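Local coordinates for protein insulinase family protease (Yersinia pestis, PDB 3GO9) that belongs to the insulinase (M16) family of zinc metallopeptidases and is predicted to cleave peptides, at residues His302-Leu307 / Phe347-Leu352; Asn314-Asp320 / Ala331-Pro337; Leu341-Thr346 / Leu457-Tyr461; Leu355-Leu360 / Leu431-Ser436. One frame throughout, in Å; residues are numbered along the deposited sequence. Where two conformers were deposited one is given.

Contact 1: residues His302-Leu307 / Phe347-Leu352; sequences HIKQVL and FVAREL. With ZN (zinc ion), chain D.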
loop_
_atom_site.group_PDB
_atom_site.type_symbol
_atom_site.label_atom_id
_atom_site.label_comp_id
_atom_site.label_asym_id
_atom_site.label_seq_id
_atom_site.Cartn_x
_atom_site.Cartn_y
_atom_site.Cartn_z
ATOM N N HIS A 302 -0.961 9.714 22.860
ATOM C CA HIS A 302 -1.006 9.783 24.324
ATOM C C HIS A 302 0.055 8.880 24.935
ATOM O O HIS A 302 0.755 9.299 25.864
ATOM C CB HIS A 302 -2.330 9.302 24.817
ATOM C CG HIS A 302 -2.436 9.269 26.295
ATOM N ND1 HIS A 302 -2.744 10.387 27.024
ATOM C CD2 HIS A 302 -2.300 8.256 27.184
ATOM C CE1 HIS A 302 -2.747 10.077 28.313
ATOM N NE2 HIS A 302 -2.470 8.793 28.438
ATOM N N ILE A 303 0.139 7.650 24.442
ATOM C CA ILE A 303 1.138 6.683 24.961
ATOM C C ILE A 303 2.539 7.220 24.689
ATOM O O ILE A 303 3.400 7.175 25.578
ATOM C CB ILE A 303 0.956 5.247 24.448
ATOM C CG1 ILE A 303 -0.425 4.674 24.822
ATOM C CG2 ILE A 303 2.078 4.316 25.000
ATOM C CD1 ILE A 303 -0.739 3.392 24.098
ATOM N N LYS A 304 2.785 7.769 23.501
ATOM C CA LYS A 304 4.089 8.328 23.214
ATOM C C LYS A 304 4.452 9.427 24.165
ATOM O O LYS A 304 5.605 9.493 24.598
ATOM C CB LYS A 304 4.138 8.910 21.799
ATOM C CG LYS A 304 4.237 7.888 20.719
ATOM C CD LYS A 304 4.985 8.479 19.509
ATOM C CE LYS A 304 4.431 9.845 19.039
ATOM N NZ LYS A 304 5.133 11.006 19.699
ATOM N N GLN A 305 3.500 10.307 24.460
ATOM C CA GLN A 305 3.777 11.417 25.365
ATOM C C GLN A 305 4.088 10.880 26.759
ATOM O O GLN A 305 4.968 11.420 27.426
ATOM C CB GLN A 305 2.605 12.383 25.520
ATOM C CG GLN A 305 1.957 12.807 24.236
ATOM C CD GLN A 305 1.437 14.206 24.303
ATOM O OE1 GLN A 305 0.363 14.464 24.884
ATOM N NE2 GLN A 305 2.191 15.143 23.707
ATOM N N VAL A 306 3.308 9.895 27.218
ATOM C CA VAL A 306 3.508 9.330 28.578
ATOM C C VAL A 306 4.894 8.727 28.629
ATOM O O VAL A 306 5.595 8.859 29.637
ATOM C CB VAL A 306 2.450 8.256 28.910
ATOM C CG1 VAL A 306 2.774 7.572 30.241
ATOM C CG2 VAL A 306 1.044 8.871 28.996
ATOM N N LEU A 307 5.291 8.021 27.575
ATOM C CA LEU A 307 6.642 7.434 27.512
ATOM C C LEU A 307 7.756 8.500 27.565
ATOM O O LEU A 307 8.764 8.320 28.282
ATOM C CB LEU A 307 6.799 6.558 26.278
ATOM C CG LEU A 307 8.111 5.801 26.113
ATOM C CD1 LEU A 307 8.489 4.982 27.371
ATOM C CD2 LEU A 307 8.023 4.893 24.857
ATOM N N PHE A 347 3.403 -1.643 30.942
ATOM C CA PHE A 347 3.356 -0.190 30.765
ATOM C C PHE A 347 2.305 0.172 29.727
ATOM O O PHE A 347 1.444 1.002 29.970
ATOM C CB PHE A 347 4.715 0.363 30.295
ATOM C CG PHE A 347 4.626 1.776 29.784
ATOM C CD1 PHE A 347 4.411 2.827 30.671
ATOM C CD2 PHE A 347 4.701 2.067 28.435
ATOM C CE1 PHE A 347 4.311 4.138 30.215
ATOM C CE2 PHE A 347 4.582 3.406 27.963
ATOM C CZ PHE A 347 4.373 4.425 28.849
ATOM N N VAL A 348 2.377 -0.449 28.558
ATOM C CA VAL A 348 1.394 -0.140 27.502
ATOM C C VAL A 348 -0.028 -0.603 27.888
ATOM O O VAL A 348 -0.979 0.100 27.641
ATOM C CB VAL A 348 1.821 -0.705 26.130
ATOM C CG1 VAL A 348 0.737 -0.477 25.092
ATOM C CG2 VAL A 348 3.126 -0.052 25.677
ATOM N N ALA A 349 -0.161 -1.802 28.437
ATOM C CA ALA A 349 -1.477 -2.369 28.760
ATOM C C ALA A 349 -2.164 -1.505 29.806
ATOM O O ALA A 349 -3.373 -1.307 29.778
ATOM C CB ALA A 349 -1.359 -3.766 29.290
ATOM N N ARG A 350 -1.406 -0.921 30.715
ATOM C CA ARG A 350 -2.068 -0.050 31.702
ATOM C C ARG A 350 -2.540 1.246 31.066
ATOM O O ARG A 350 -3.575 1.793 31.466
ATOM C CB ARG A 350 -1.135 0.188 32.889
ATOM C CG ARG A 350 -0.984 -1.086 33.776
ATOM C CD ARG A 350 -0.079 -0.893 34.929
ATOM N NE ARG A 350 0.884 0.137 34.586
ATOM C CZ ARG A 350 1.289 1.111 35.383
ATOM N NH1 ARG A 350 0.869 1.196 36.638
ATOM N NH2 ARG A 350 2.168 1.996 34.907
ATOM N N GLU A 351 -1.828 1.728 30.059
ATOM C CA GLU A 351 -2.329 2.887 29.297
ATOM C C GLU A 351 -3.626 2.555 28.543
ATOM O O GLU A 351 -4.593 3.320 28.540
ATOM C CB GLU A 351 -1.337 3.381 28.279
ATOM C CG GLU A 351 -0.156 4.021 28.869
ATOM C CD GLU A 351 -0.542 5.178 29.772
ATOM O OE1 GLU A 351 -1.305 6.034 29.293
ATOM O OE2 GLU A 351 -0.100 5.194 30.955
ATOM N N LEU A 352 -3.626 1.413 27.881
ATOM C CA LEU A 352 -4.835 0.999 27.163
ATOM C C LEU A 352 -6.064 0.810 28.091
ATOM O O LEU A 352 -7.165 1.222 27.756
ATOM C CB LEU A 352 -4.597 -0.250 26.357
ATOM C CG LEU A 352 -3.495 -0.205 25.289
ATOM C CD1 LEU A 352 -3.421 -1.628 24.709
ATOM C CD2 LEU A 352 -3.682 0.865 24.232
HETATM ZN ZN ZN D . -2.160 7.647 30.082
HETATM O O HOH W 1 -3.900 7.123 30.887
#
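I303 is the main bump of this helix-helix contact, a knob set into the hole made by F347, V348, E351 and L352 on the facing helix. I303 CG1 lies against E351 CB at 3.8 Å, while I303 CG2 comes obliquely to the F347 ring near CE2. The ethyl arm runs on extended (chi2 168°), which carries I303 CD1 past V348 to L352 CD2 at 3.9 Å. F347 fills the opposite hollow: its ring pushes between I303 and V306 and ends against the backbone at L307. V306 CG1 meets the ring at its edge, 3.8 Å from F347 CE1, and L307 CB lies 4.1 Å from F347 CZ. Beyond this apolar zone zinc bridges the gap. H302 NE2 and E351 OE1 each bind the ion at 2.0 Å, and a water is a third ligand. A bend in the E351 chain (chi2 -57°) turns the carboxylate to the ion, and OE1 sits in the plane of the H302 ring, at its edge. The 3.1 Å between H302 NE2 and E351 OE1 is thus the spacing of two ligands of one metal, not a hydrogen bond. This zinc, in the M16 inactive domain, ties two helices; nothing marks it as catalytic. The axes of the two short segments approach to 10.7 Å, at 129° between their directions. Both helices rest on a sheet: L317 of strand 316-324 touches I303, L307 and V348, and I332 and L334 of strand 327-336 meet L352 and V348. Y461 of helix 454-465 covers another side of helix 341-358, on A349 and L352.

Contact 2: residues Asn314-Asp320 / Ala331-Pro337; sequences NLKLGFD and AIHLNTP. With ZN (zinc ion), chain E.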
loop_
_atom_site.group_PDB
_atom_site.type_symbol
_atom_site.label_atom_id
_atom_site.label_comp_id
_atom_site.label_asym_id
_atom_site.label_seq_id
_atom_site.Cartn_x
_atom_site.Cartn_y
_atom_site.Cartn_z
ATOM N N ASN A 314 14.593 0.491 27.797
ATOM C CA ASN A 314 14.778 -0.119 26.488
ATOM C C ASN A 314 13.520 -0.281 25.618
ATOM O O ASN A 314 13.483 -1.141 24.731
ATOM C CB ASN A 314 15.465 -1.471 26.655
ATOM C CG ASN A 314 16.752 -1.367 27.421
ATOM O OD1 ASN A 314 17.552 -0.498 27.129
ATOM N ND2 ASN A 314 16.967 -2.252 28.396
ATOM N N LEU A 315 12.520 0.548 25.860
ATOM C CA LEU A 315 11.281 0.484 25.061
ATOM C C LEU A 315 11.299 1.453 23.914
ATOM O O LEU A 315 11.500 2.651 24.168
ATOM C CB LEU A 315 10.070 0.802 25.922
ATOM C CG LEU A 315 8.702 0.700 25.248
ATOM C CD1 LEU A 315 8.495 -0.614 24.467
ATOM C CD2 LEU A 315 7.604 0.898 26.284
ATOM N N LYS A 316 11.070 0.976 22.677
ATOM C CA LYS A 316 10.742 1.839 21.545
ATOM C C LYS A 316 9.382 1.431 20.980
ATOM O O LYS A 316 9.138 0.246 20.757
ATOM C CB LYS A 316 11.778 1.743 20.429
ATOM C CG LYS A 316 13.177 2.176 20.833
ATOM C CD LYS A 316 14.116 1.734 19.715
ATOM C CE LYS A 316 15.301 2.657 19.558
ATOM N NZ LYS A 316 15.666 2.675 18.125
ATOM N N LEU A 317 8.547 2.412 20.696
ATOM C CA LEU A 317 7.174 2.165 20.294
ATOM C C LEU A 317 6.993 2.551 18.866
ATOM O O LEU A 317 7.550 3.579 18.412
ATOM C CB LEU A 317 6.222 3.013 21.105
ATOM C CG LEU A 317 6.152 2.706 22.568
ATOM C CD1 LEU A 317 5.131 3.648 23.161
ATOM C CD2 LEU A 317 5.791 1.244 22.783
ATOM N N GLY A 318 6.203 1.745 18.164
ATOM C CA GLY A 318 5.860 1.967 16.776
ATOM C C GLY A 318 4.354 1.853 16.620
ATOM O O GLY A 318 3.704 1.266 17.445
ATOM N N PHE A 319 3.792 2.515 15.626
ATOM C CA PHE A 319 2.353 2.389 15.377
ATOM C C PHE A 319 2.029 2.501 13.902
ATOM O O PHE A 319 2.552 3.380 13.197
ATOM C CB PHE A 319 1.593 3.459 16.123
ATOM C CG PHE A 319 0.107 3.261 16.086
ATOM C CD1 PHE A 319 -0.477 2.195 16.751
ATOM C CD2 PHE A 319 -0.713 4.114 15.370
ATOM C CE1 PHE A 319 -1.848 1.980 16.714
ATOM C CE2 PHE A 319 -2.084 3.900 15.341
ATOM C CZ PHE A 319 -2.639 2.823 16.010
ATOM N N ASP A 320 1.159 1.647 13.398
ATOM C CA ASP A 320 0.785 1.838 12.003
ATOM C C ASP A 320 -0.496 1.146 11.729
ATOM O O ASP A 320 -0.939 0.299 12.527
ATOM C CB ASP A 320 1.870 1.314 11.062
ATOM C CG ASP A 320 2.232 -0.119 11.332
ATOM O OD1 ASP A 320 1.376 -1.001 11.260
ATOM O OD2 ASP A 320 3.409 -0.386 11.597
ATOM N N ALA A 331 -1.818 -1.782 14.390
ATOM C CA ALA A 331 -0.866 -2.387 15.315
ATOM C C ALA A 331 -0.118 -1.360 16.163
ATOM O O ALA A 331 0.296 -0.313 15.650
ATOM C CB ALA A 331 0.173 -3.226 14.541
ATOM N N ILE A 332 0.095 -1.704 17.428
ATOM C CA ILE A 332 1.046 -1.027 18.326
ATOM C C ILE A 332 2.195 -1.962 18.499
ATOM O O ILE A 332 2.038 -3.083 18.963
ATOM C CB ILE A 332 0.437 -0.710 19.708
ATOM C CG1 ILE A 332 -0.855 0.043 19.490
ATOM C CG2 ILE A 332 1.511 -0.052 20.594
ATOM C CD1 ILE A 332 -1.746 0.169 20.714
ATOM N N HIS A 333 3.393 -1.480 18.159
ATOM C CA HIS A 333 4.569 -2.296 18.260
ATOM C C HIS A 333 5.437 -1.858 19.427
ATOM O O HIS A 333 5.779 -0.672 19.572
ATOM C CB HIS A 333 5.426 -2.149 17.018
ATOM C CG HIS A 333 4.730 -2.487 15.751
ATOM N ND1 HIS A 333 4.264 -3.751 15.480
ATOM C CD2 HIS A 333 4.535 -1.757 14.626
ATOM C CE1 HIS A 333 3.766 -3.777 14.259
ATOM N NE2 HIS A 333 3.905 -2.579 13.724
ATOM N N LEU A 334 5.795 -2.819 20.266
ATOM C CA LEU A 334 6.673 -2.601 21.385
ATOM C C LEU A 334 7.973 -3.283 21.101
ATOM O O LEU A 334 8.087 -4.486 21.198
ATOM C CB LEU A 334 6.089 -3.195 22.675
ATOM C CG LEU A 334 4.864 -2.585 23.320
ATOM C CD1 LEU A 334 3.633 -2.643 22.418
ATOM C CD2 LEU A 334 4.607 -3.279 24.682
ATOM N N ASN A 335 9.002 -2.488 20.794
ATOM C CA ASN A 335 10.313 -3.062 20.513
ATOM C C ASN A 335 11.099 -3.040 21.817
ATOM O O ASN A 335 11.281 -1.967 22.417
ATOM C CB ASN A 335 11.040 -2.281 19.399
ATOM C CG ASN A 335 12.420 -2.863 19.075
ATOM O OD1 ASN A 335 12.543 -3.868 18.351
ATOM N ND2 ASN A 335 13.458 -2.268 19.659
ATOM N N THR A 336 11.484 -4.213 22.294
ATOM C CA THR A 336 12.029 -4.368 23.620
ATOM C C THR A 336 12.918 -5.589 23.724
ATOM O O THR A 336 12.610 -6.632 23.140
ATOM C CB THR A 336 10.905 -4.508 24.671
ATOM O OG1 THR A 336 11.481 -4.798 25.956
ATOM C CG2 THR A 336 9.889 -5.614 24.261
ATOM N N PRO A 337 14.031 -5.476 24.476
ATOM C CA PRO A 337 14.714 -6.715 24.853
ATOM C C PRO A 337 13.762 -7.632 25.603
ATOM O O PRO A 337 12.885 -7.179 26.339
ATOM C CB PRO A 337 15.871 -6.235 25.768
ATOM C CG PRO A 337 16.031 -4.814 25.454
ATOM C CD PRO A 337 14.622 -4.310 25.145
HETATM ZN ZN ZN E . 3.284 -2.322 11.693
HETATM O O HOH W 2 14.227 -1.495 22.204
HETATM O O HOH W 3 2.325 -4.036 11.013
HETATM O O HOH W 4 5.089 -2.223 10.631
#
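This is the beta hairpin of strands 316-324 and 327-336, at one edge of a five-stranded mixed sheet and with a zinc site on one face. K316/N335, G318/H333 and D320/A331 are antiparallel hydrogen-bonded pairs; L317/L334 and F319/I332 are the non-hydrogen-bonded pairs between them. G318 and H333 exchange two bonds, G318 N to H333 O at 2.8 Å and H333 N to G318 O at 2.9 Å. N335 N to K316 O is the short bond of the ladder, 2.7 Å. On the face turned to the helices, L317 CD2 packs on L334 CG side by side, and I332 CG1 meets the edge of the F319 ring. On the other face D320 and H333 cross at about a right angle and share the metal. D320 grips zinc with both oxygens, unequally: OD2 at 1.9 Å and OD1 at 2.4 Å. H333 NE2 binds it at 2.1 Å, and two waters complete the five ligand atoms. With zinc on NE2 and S270 OG on ND1, the H333 ring is held at both nitrogens. Just beyond, the C321-C330 disulfide also ties the strands. The metal thus adds a cross-strand link, and the D320 carboxylate probably offsets part of the charge of the zinc.

Contact 3: residues Leu341-Thr346 / Leu457-Tyr461; sequences LTANMT and LQEIY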
loop_
_atom_site.group_PDB
_atom_site.type_symbol
_atom_site.label_atom_id
_atom_site.label_comp_id
_atom_site.label_asym_id
_atom_site.label_seq_id
_atom_site.Cartn_x
_atom_site.Cartn_y
_atom_site.Cartn_z
ATOM N N LEU A 341 10.491 -7.279 28.432
ATOM C CA LEU A 341 9.205 -7.505 27.776
ATOM C C LEU A 341 7.984 -7.367 28.684
ATOM O O LEU A 341 7.073 -6.603 28.366
ATOM C CB LEU A 341 9.202 -8.889 27.146
ATOM C CG LEU A 341 7.927 -9.319 26.416
ATOM C CD1 LEU A 341 7.467 -8.439 25.248
ATOM C CD2 LEU A 341 8.120 -10.774 25.909
ATOM N N THR A 342 7.947 -8.114 29.781
ATOM C CA THR A 342 6.778 -8.079 30.656
ATOM C C THR A 342 6.547 -6.672 31.234
ATOM O O THR A 342 5.432 -6.183 31.216
ATOM C CB THR A 342 6.848 -9.108 31.751
ATOM O OG1 THR A 342 7.042 -10.422 31.215
ATOM C CG2 THR A 342 5.581 -9.078 32.569
ATOM N N ALA A 343 7.598 -5.995 31.673
ATOM C CA ALA A 343 7.464 -4.624 32.197
ATOM C C ALA A 343 6.949 -3.662 31.130
ATOM O O ALA A 343 6.079 -2.842 31.388
ATOM C CB ALA A 343 8.809 -4.128 32.760
ATOM N N ASN A 344 7.482 -3.772 29.912
ATOM C CA ASN A 344 7.125 -2.876 28.843
ATOM C C ASN A 344 5.711 -3.117 28.314
ATOM O O ASN A 344 4.955 -2.179 28.053
ATOM C CB ASN A 344 8.189 -2.900 27.726
ATOM C CG ASN A 344 9.410 -2.054 28.068
ATOM O OD1 ASN A 344 9.280 -1.093 28.828
ATOM N ND2 ASN A 344 10.604 -2.435 27.569
HETATM N N MSE A 345 5.334 -4.386 28.221
HETATM C CA MSE A 345 3.965 -4.725 27.899
HETATM C C MSE A 345 2.982 -4.203 28.958
HETATM O O MSE A 345 1.927 -3.660 28.637
HETATM C CB MSE A 345 3.797 -6.212 27.759
HETATM C CG MSE A 345 2.382 -6.619 27.402
HETATM SE SE MSE A 345 2.037 -8.561 27.407
HETATM C CE MSE A 345 2.064 -8.867 29.311
ATOM N N THR A 346 3.358 -4.366 30.227
ATOM C CA THR A 346 2.535 -3.890 31.346
ATOM C C THR A 346 2.335 -2.370 31.270
ATOM O O THR A 346 1.215 -1.866 31.484
ATOM C CB THR A 346 3.160 -4.335 32.706
ATOM O OG1 THR A 346 3.085 -5.773 32.817
ATOM C CG2 THR A 346 2.394 -3.691 33.869
ATOM N N LEU A 457 2.040 -14.830 28.899
ATOM C CA LEU A 457 2.097 -13.398 28.653
ATOM C C LEU A 457 0.668 -12.872 28.487
ATOM O O LEU A 457 0.309 -11.824 29.025
ATOM C CB LEU A 457 2.945 -13.141 27.404
ATOM C CG LEU A 457 3.392 -11.717 27.143
ATOM C CD1 LEU A 457 4.329 -11.202 28.245
ATOM C CD2 LEU A 457 4.060 -11.637 25.766
ATOM N N GLN A 458 -0.148 -13.644 27.763
ATOM C CA GLN A 458 -1.546 -13.330 27.534
ATOM C C GLN A 458 -2.340 -13.246 28.835
ATOM O O GLN A 458 -3.195 -12.389 28.955
ATOM C CB GLN A 458 -2.209 -14.368 26.621
ATOM C CG GLN A 458 -3.691 -14.108 26.285
ATOM C CD GLN A 458 -3.914 -13.046 25.240
ATOM O OE1 GLN A 458 -3.440 -13.173 24.104
ATOM N NE2 GLN A 458 -4.633 -11.989 25.605
ATOM N N GLU A 459 -2.070 -14.158 29.776
ATOM C CA GLU A 459 -2.724 -14.128 31.084
ATOM C C GLU A 459 -2.419 -12.847 31.857
ATOM O O GLU A 459 -3.335 -12.217 32.406
ATOM C CB GLU A 459 -2.323 -15.352 31.905
ATOM C CG GLU A 459 -2.826 -16.670 31.314
ATOM C CD GLU A 459 -2.446 -17.863 32.168
ATOM O OE1 GLU A 459 -2.111 -17.680 33.364
ATOM O OE2 GLU A 459 -2.489 -18.987 31.650
ATOM N N ILE A 460 -1.132 -12.458 31.873
ATOM C CA ILE A 460 -0.673 -11.209 32.493
ATOM C C ILE A 460 -1.393 -10.010 31.875
ATOM O O ILE A 460 -1.953 -9.164 32.565
ATOM C CB ILE A 460 0.875 -11.059 32.366
ATOM C CG1 ILE A 460 1.592 -12.073 33.261
ATOM C CG2 ILE A 460 1.353 -9.657 32.720
ATOM C CD1 ILE A 460 3.109 -12.179 33.009
ATOM N N TYR A 461 -1.417 -9.974 30.552
ATOM C CA TYR A 461 -2.103 -8.946 29.795
ATOM C C TYR A 461 -3.588 -8.916 30.145
ATOM O O TYR A 461 -4.162 -7.846 30.411
ATOM C CB TYR A 461 -1.920 -9.183 28.276
ATOM C CG TYR A 461 -2.617 -8.145 27.435
ATOM C CD1 TYR A 461 -1.999 -6.948 27.101
ATOM C CD2 TYR A 461 -3.901 -8.360 26.941
ATOM C CE1 TYR A 461 -2.652 -6.009 26.344
ATOM C CE2 TYR A 461 -4.542 -7.453 26.188
ATOM C CZ TYR A 461 -3.923 -6.262 25.891
ATOM O OH TYR A 461 -4.538 -5.325 25.126
#
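M345, a selenomethionine, slides alongside L457 in the opposite direction, its selenium and methyl overlapping the leucine branch. M345 SE lies 3.4 Å from L457 CG, and M345 CE is equally near L457 CD1, a carbon pair tighter than usual. The chain leaves its helix extended, with CG anti to the backbone N (chi1 -179°), and then bends at chi3 (72°), which tucks the methyl in among L457, I460 and Y461. I460 CG2 touches this methyl, M345 CE, at 3.6 Å, while Y461 CB lies against the selenium, M345 SE, at 4.1 Å. The L341 and L457 side chains cross at about a right angle, meeting through their CD2 methyls, and T342 CG2 meets I460 CD1 at 4.0 Å. No hydrogen bond spans the two segments. T346 instead uses its hydroxyl within its own helix: OG1 donates to T342 O at 2.9 Å, and T346 N reaches the same oxygen from the opposite face. M345 and L341 reach L269 of strand 267-276, and L341 touches L443 of strand 440-446. The two segments run 32° from parallel; helices packed on one side of a sheet are consistent with the two-layer alpha+beta fold of M16 domains.

Contact 4: residues Leu355-Leu360 / Leu431-Ser436; sequences LRANGL and LKQQLS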
loop_
_atom_site.group_PDB
_atom_site.type_symbol
_atom_site.label_atom_id
_atom_site.label_comp_id
_atom_site.label_asym_id
_atom_site.label_seq_id
_atom_site.Cartn_x
_atom_site.Cartn_y
_atom_site.Cartn_z
ATOM N N LEU A 355 -7.210 4.324 29.055
ATOM C CA LEU A 355 -7.856 4.989 27.929
ATOM C C LEU A 355 -9.219 4.377 27.584
ATOM O O LEU A 355 -10.166 5.103 27.246
ATOM C CB LEU A 355 -6.956 5.000 26.691
ATOM C CG LEU A 355 -5.723 5.939 26.773
ATOM C CD1 LEU A 355 -4.654 5.516 25.716
ATOM C CD2 LEU A 355 -6.089 7.431 26.664
ATOM N N ARG A 356 -9.300 3.066 27.683
ATOM C CA ARG A 356 -10.589 2.362 27.524
ATOM C C ARG A 356 -11.624 2.873 28.522
ATOM O O ARG A 356 -12.801 3.072 28.173
ATOM C CB ARG A 356 -10.414 0.862 27.702
ATOM C CG ARG A 356 -11.621 0.078 27.271
ATOM C CD ARG A 356 -11.416 -1.405 27.542
ATOM N NE ARG A 356 -11.151 -1.654 28.958
ATOM C CZ ARG A 356 -10.784 -2.829 29.464
ATOM N NH1 ARG A 356 -10.692 -3.901 28.691
ATOM N NH2 ARG A 356 -10.551 -2.939 30.772
ATOM N N ALA A 357 -11.226 3.012 29.771
ATOM C CA ALA A 357 -12.164 3.345 30.834
ATOM C C ALA A 357 -12.539 4.815 30.824
ATOM O O ALA A 357 -13.739 5.148 30.928
ATOM C CB ALA A 357 -11.584 2.960 32.191
ATOM N N ASN A 358 -11.543 5.676 30.628
ATOM C CA ASN A 358 -11.691 7.104 30.856
ATOM C C ASN A 358 -11.348 8.030 29.708
ATOM O O ASN A 358 -11.736 9.217 29.727
ATOM C CB ASN A 358 -10.845 7.463 32.072
ATOM C CG ASN A 358 -11.334 6.752 33.330
ATOM O OD1 ASN A 358 -10.549 6.193 34.108
ATOM N ND2 ASN A 358 -12.649 6.765 33.522
ATOM N N GLY A 359 -10.626 7.534 28.715
ATOM C CA GLY A 359 -10.268 8.314 27.576
ATOM C C GLY A 359 -9.326 9.445 27.852
ATOM O O GLY A 359 -8.586 9.451 28.862
ATOM N N LEU A 360 -9.373 10.399 26.957
ATOM C CA LEU A 360 -8.580 11.604 27.024
ATOM C C LEU A 360 -9.219 12.548 28.028
ATOM O O LEU A 360 -10.434 12.549 28.225
ATOM C CB LEU A 360 -8.532 12.257 25.654
ATOM C CG LEU A 360 -7.803 11.549 24.526
ATOM C CD1 LEU A 360 -7.583 12.561 23.403
ATOM C CD2 LEU A 360 -6.478 10.968 25.008
ATOM N N LEU A 431 -12.723 5.576 21.381
ATOM C CA LEU A 431 -11.591 4.937 22.063
ATOM C C LEU A 431 -12.031 3.719 22.873
ATOM O O LEU A 431 -11.376 2.651 22.839
ATOM C CB LEU A 431 -10.872 5.933 22.987
ATOM C CG LEU A 431 -9.829 6.836 22.399
ATOM C CD1 LEU A 431 -9.515 7.952 23.397
ATOM C CD2 LEU A 431 -8.571 6.036 21.984
ATOM N N LYS A 432 -13.114 3.892 23.630
ATOM C CA LYS A 432 -13.615 2.827 24.462
ATOM C C LYS A 432 -14.011 1.645 23.580
ATOM O O LYS A 432 -13.671 0.506 23.862
ATOM C CB LYS A 432 -14.813 3.310 25.278
ATOM C CG LYS A 432 -15.355 2.203 26.184
ATOM C CD LYS A 432 -16.588 2.540 26.975
ATOM C CE LYS A 432 -16.356 3.661 27.947
ATOM N NZ LYS A 432 -15.488 3.294 29.069
ATOM N N GLN A 433 -14.742 1.932 22.503
ATOM C CA GLN A 433 -15.210 0.879 21.585
ATOM C C GLN A 433 -14.057 0.094 20.940
ATOM O O GLN A 433 -14.041 -1.130 20.975
ATOM C CB GLN A 433 -16.109 1.473 20.522
ATOM C CG GLN A 433 -17.474 1.783 21.073
ATOM C CD GLN A 433 -18.280 2.755 20.242
ATOM O OE1 GLN A 433 -17.772 3.437 19.329
ATOM N NE2 GLN A 433 -19.590 2.859 20.590
ATOM N N GLN A 434 -13.079 0.816 20.431
ATOM C CA GLN A 434 -11.892 0.200 19.825
ATOM C C GLN A 434 -11.143 -0.682 20.813
ATOM O O GLN A 434 -10.754 -1.809 20.517
ATOM C CB GLN A 434 -10.942 1.262 19.305
ATOM C CG GLN A 434 -11.372 1.769 17.976
ATOM C CD GLN A 434 -10.485 2.861 17.458
ATOM O OE1 GLN A 434 -9.396 3.101 17.987
ATOM N NE2 GLN A 434 -10.940 3.535 16.410
ATOM N N LEU A 435 -10.964 -0.178 22.010
ATOM C CA LEU A 435 -10.164 -0.896 22.986
ATOM C C LEU A 435 -10.960 -1.958 23.718
ATOM O O LEU A 435 -10.386 -2.685 24.540
ATOM C CB LEU A 435 -9.539 0.055 23.973
ATOM C CG LEU A 435 -8.497 0.984 23.356
ATOM C CD1 LEU A 435 -8.082 1.985 24.400
ATOM C CD2 LEU A 435 -7.304 0.221 22.834
ATOM N N SER A 436 -12.251 -2.038 23.439
ATOM C CA SER A 436 -13.100 -3.099 24.007
ATOM C C SER A 436 -13.109 -4.358 23.105
ATOM O O SER A 436 -13.667 -5.425 23.439
ATOM C CB SER A 436 -14.493 -2.548 24.338
ATOM O OG SER A 436 -14.407 -1.477 25.307
#
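The C-terminal end of helix 341-358 passes so close to helix 424-435 that R356 CA and K432 CA are 4.3 Å apart. The helix ends with a glycine at C': G359 N keeps an i to i-4 bond to L355 O, while its phi of 67° leaves helical geometry. The lysine of the second helix meets this end. K432 folds its chain over the R356 carbonyl, bent at chi3 and chi4, so that its ammonium group bonds two successive backbone oxygens. K432 NZ to R356 O is 2.8 Å, in the carbonyl plane on a lone pair; K432 NZ to A357 O is longer, 3.2 Å, with the donor 41° above that plane. A positive charge among carbonyls at a helix C terminus should be favourable there. R356 lies in turn across the other helix. Its CB and CG cover L435 CB, and R356 CD comes within 3.4 Å of L435 O, which lies near the plane of the guanidinium at its edge. The guanidinium goes further, R356 NH2 bonding M465 O at the end of helix 454-465. On the side facing helix 283-309, leucines close the contact: L355 CB on L435 CD1, and L360 CG on L431 CD1 at 4.1 Å, with L299 of that helix behind L431 and L435. S436 OG, touching R356 CG and CD, donates to K432 O at 2.6 Å.

Helix 341-358 supplies one segment each to contacts 1, 3 and 4, and contact 2 is the hairpin that leads into it. Contact 1 is buried, though zinc sits at its end; the other three are partly buried. Zinc also marks contact 2, but there it joins adjacent strands already paired by backbone bonds, whereas in contact 1 it spans two helices with no hydrogen bond between the segments. Contact 3 is almost wholly apolar, and contact 4 combines leucine and arginine packing with a lysine bonded to carbonyl oxygens at a helix end. The apolar face of contact 2 packs on contact 1, L334 also reaches M345 of contact 3, and Y461 and L435 join contacts 3 and 4 to L352.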